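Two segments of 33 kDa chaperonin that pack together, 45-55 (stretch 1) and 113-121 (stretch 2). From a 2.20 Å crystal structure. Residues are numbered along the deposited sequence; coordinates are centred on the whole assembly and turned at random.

Stretch 1 (45-55) SYLATVVLGRA
Stretch 2 113-121: KFDVAGAIG

Two helices that cross at a right angle can share only a small patch of surface, and the contact between residues 45-55 and 113-121 of the 33 kDa chaperonin illustrates how such a patch is filled. Helix 46-55, which continues later in the chain, and the short helix 116-120 run with their N-to-C directions 92° apart (signed crossing angle -92°), their axes 10.1 Å apart at closest approach. The register is set by two pairs: Leu47 CA lies 6.0 Å from Phe114 CA, and Val51 CA lies 5.7 Å from Val116 CA. Together the stretches bury 462 Å².

Both helices are built from ordinary helical torsions and begin with a capped turn. Ser45 (phi/psi -67/169, chi1 p) accepts from the backbone, Ala48 N to Ser45 OG being 3.1 Å, while Thr49 OG1 donates to Ser45 O at 2.7 Å. In the second stretch Phe114 is extended (-58/134) and Asp115 turns the chain (-88/70, chi1 t) into the helix; its cap, Gly118 N to Asp115 OD1 at 2.9 Å, is weak. Backbone bonds then carry the short helix forward, with Ala119 N to Asp115 O at 2.8 Å and Ile120 N to Val116 O at 3.0 Å. Gly121 leaves helical geometry with positive phi (71/-156), a conformation that favours glycine.

No direct hydrogen bond joins the stretches, and apolar packing dominates. Val116 (chi1 t) points toward the long helix and meets two consecutive residues of it: its CG2 is 3.6 Å from Val50 CG1 and 4.0 Å from Val51 CG2. Val50 and Val51, both t, also point toward the short helix. Val51 reaches further along it, CG2 lying 4.1 Å from Ala119 CB and CG1 4.2 Å from Ile120 CD1 (Ile120 chi1 m, chi2 t). Leu47 starts sideways, but chi1 t and chi2 p bring its end nearer, so that CD1 sits 3.9 Å from Phe114 CB and also 3.9 Å from Asp115 N, while CD2 is 4.1 Å from Ala119 CB.

The aromatic contribution comes from Phe114, whose side chain (chi1 m, chi2 -74°) points toward the start of the long helix. Tyr46 C lies over one face of its ring, and Tyr46 CB approaches Phe114 CZ to 3.5 Å. Val50 CG2, 3.8 Å from Phe114 CD2, comes in obliquely. The end of the Tyr46 side chain (chi1 m, chi2 -58°) leads away, so CB makes the closest approach.

Polar groups join at the far end. Arg54 (chi1 m, chi2 and chi3 t, chi4 174°) extends its guanidinium so that Val116 CG2 lies over one face, 3.7 Å from Arg54 CZ. The planar face thus packs against a methyl while the nitrogens keep their bonding directions. Arg54 NH2 donates to water 1 at 3.0 Å, and that water donates to Phe114 O at 2.8 Å, a bridge that links the stretches where no direct bond does.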

# COMPACT_ATOMS: atom_id res chain seq x y z
N SER A 45 4.34 -19.57 -21.82
CA SER A 45 3.25 -20.00 -22.68
C SER A 45 2.74 -18.79 -23.44
O SER A 45 3.07 -17.64 -23.12
CB SER A 45 2.14 -20.56 -21.80
OG SER A 45 1.52 -19.52 -21.02
N TYR A 46 1.89 -19.03 -24.43
CA TYR A 46 1.26 -17.91 -25.15
C TYR A 46 0.48 -16.99 -24.19
O TYR A 46 0.64 -15.79 -24.19
CB TYR A 46 0.35 -18.42 -26.27
CG TYR A 46 1.07 -19.16 -27.37
CD1 TYR A 46 2.09 -18.54 -28.08
CD2 TYR A 46 0.74 -20.48 -27.70
CE1 TYR A 46 2.76 -19.18 -29.08
CE2 TYR A 46 1.40 -21.15 -28.72
CZ TYR A 46 2.42 -20.49 -29.41
OH TYR A 46 3.13 -21.11 -30.43
N LEU A 47 -0.33 -17.57 -23.34
CA LEU A 47 -1.12 -16.75 -22.47
C LEU A 47 -0.24 -15.92 -21.48
O LEU A 47 -0.51 -14.77 -21.24
CB LEU A 47 -2.12 -17.65 -21.73
CG LEU A 47 -2.91 -17.00 -20.61
CD1 LEU A 47 -3.76 -15.82 -21.17
CD2 LEU A 47 -3.75 -18.06 -19.91
N ALA A 48 0.78 -16.56 -20.90
CA ALA A 48 1.66 -15.92 -19.94
C ALA A 48 2.51 -14.86 -20.62
O ALA A 48 2.84 -13.86 -20.01
CB ALA A 48 2.56 -16.94 -19.30
N THR A 49 2.80 -15.06 -21.89
CA THR A 49 3.45 -14.02 -22.72
C THR A 49 2.57 -12.75 -22.77
O THR A 49 3.05 -11.64 -22.59
CB THR A 49 3.70 -14.56 -24.15
OG1 THR A 49 4.58 -15.69 -24.12
CG2 THR A 49 4.43 -13.51 -25.00
N VAL A 50 1.27 -12.93 -22.98
CA VAL A 50 0.40 -11.77 -23.15
C VAL A 50 0.21 -11.06 -21.79
O VAL A 50 0.23 -9.85 -21.70
CB VAL A 50 -0.94 -12.20 -23.82
CG1 VAL A 50 -1.99 -11.06 -23.79
CG2 VAL A 50 -0.70 -12.64 -25.25
N VAL A 51 0.03 -11.85 -20.73
CA VAL A 51 -0.22 -11.29 -19.40
C VAL A 51 1.01 -10.51 -18.89
O VAL A 51 0.91 -9.34 -18.52
CB VAL A 51 -0.57 -12.41 -18.37
CG1 VAL A 51 -0.82 -11.79 -16.98
CG2 VAL A 51 -1.82 -13.15 -18.78
N LEU A 52 2.15 -11.17 -18.86
CA LEU A 52 3.41 -10.51 -18.53
C LEU A 52 3.77 -9.36 -19.48
O LEU A 52 4.25 -8.34 -19.03
CB LEU A 52 4.53 -11.51 -18.40
CG LEU A 52 5.90 -10.97 -17.89
CD1 LEU A 52 5.76 -10.15 -16.61
CD2 LEU A 52 6.93 -12.06 -17.66
N GLY A 53 3.56 -9.55 -20.78
CA GLY A 53 3.87 -8.53 -21.77
C GLY A 53 3.09 -7.25 -21.50
O GLY A 53 3.64 -6.15 -21.53
N ARG A 54 1.82 -7.37 -21.20
CA ARG A 54 1.03 -6.21 -20.94
C ARG A 54 1.53 -5.46 -19.72
O ARG A 54 1.55 -4.20 -19.71
CB ARG A 54 -0.40 -6.58 -20.69
CG ARG A 54 -1.24 -6.95 -21.95
CD ARG A 54 -2.75 -6.90 -21.65
NE ARG A 54 -3.53 -7.58 -22.67
CZ ARG A 54 -4.84 -7.79 -22.61
NH1 ARG A 54 -5.53 -7.38 -21.56
NH2 ARG A 54 -5.47 -8.43 -23.58
N ALA A 55 1.94 -6.24 -18.71
CA ALA A 55 2.44 -5.71 -17.48
C ALA A 55 3.81 -4.99 -17.68
O ALA A 55 3.96 -3.85 -17.19
CB ALA A 55 2.54 -6.77 -16.43
N LYS A 113 -9.89 -13.71 -27.88
CA LYS A 113 -8.67 -13.16 -27.37
C LYS A 113 -8.09 -14.05 -26.21
O LYS A 113 -8.82 -14.84 -25.61
CB LYS A 113 -8.97 -11.76 -26.83
CG LYS A 113 -9.51 -10.76 -27.82
CD LYS A 113 -8.93 -10.96 -29.21
CE LYS A 113 -9.28 -9.81 -30.20
NZ LYS A 113 -9.35 -10.29 -31.64
N PHE A 114 -6.79 -13.93 -25.93
CA PHE A 114 -6.22 -14.49 -24.70
C PHE A 114 -6.92 -13.92 -23.44
O PHE A 114 -7.18 -12.70 -23.32
CB PHE A 114 -4.70 -14.35 -24.61
CG PHE A 114 -3.95 -15.28 -25.59
CD1 PHE A 114 -3.87 -16.67 -25.35
CD2 PHE A 114 -3.42 -14.81 -26.77
CE1 PHE A 114 -3.24 -17.55 -26.27
CE2 PHE A 114 -2.76 -15.69 -27.68
CZ PHE A 114 -2.68 -17.05 -27.43
N ASP A 115 -7.25 -14.83 -22.53
CA ASP A 115 -8.06 -14.52 -21.35
C ASP A 115 -7.21 -14.06 -20.21
O ASP A 115 -7.03 -14.74 -19.19
CB ASP A 115 -8.91 -15.72 -20.94
CG ASP A 115 -9.94 -15.38 -19.93
OD1 ASP A 115 -10.18 -14.16 -19.69
OD2 ASP A 115 -10.55 -16.28 -19.34
N VAL A 116 -6.67 -12.85 -20.39
CA VAL A 116 -5.85 -12.20 -19.36
C VAL A 116 -6.62 -12.07 -18.04
O VAL A 116 -6.12 -12.47 -16.98
CB VAL A 116 -5.33 -10.86 -19.90
CG1 VAL A 116 -4.60 -10.06 -18.82
CG2 VAL A 116 -4.42 -11.12 -21.09
N ALA A 117 -7.87 -11.57 -18.11
CA ALA A 117 -8.71 -11.37 -16.93
C ALA A 117 -8.92 -12.71 -16.19
O ALA A 117 -8.81 -12.81 -14.98
CB ALA A 117 -10.05 -10.71 -17.32
N GLY A 118 -9.22 -13.75 -16.95
CA GLY A 118 -9.39 -15.09 -16.39
C GLY A 118 -8.08 -15.59 -15.79
O GLY A 118 -8.05 -16.22 -14.75
N ALA A 119 -6.96 -15.32 -16.46
CA ALA A 119 -5.69 -15.81 -15.91
C ALA A 119 -5.43 -15.20 -14.54
O ALA A 119 -4.92 -15.84 -13.65
CB ALA A 119 -4.56 -15.47 -16.84
N ILE A 120 -5.76 -13.91 -14.38
CA ILE A 120 -5.50 -13.19 -13.12
C ILE A 120 -6.56 -13.46 -12.05
O ILE A 120 -6.27 -13.61 -10.85
CB ILE A 120 -5.35 -11.68 -13.40
CG1 ILE A 120 -4.05 -11.44 -14.19
CG2 ILE A 120 -5.45 -10.84 -12.08
CD1 ILE A 120 -3.96 -10.05 -14.77
N GLY A 121 -7.80 -13.50 -12.48
CA GLY A 121 -8.90 -13.69 -11.55
C GLY A 121 -9.14 -12.48 -10.66
O GLY A 121 -8.77 -11.34 -11.01
O HOH W 1 -7.97 -10.04 -23.19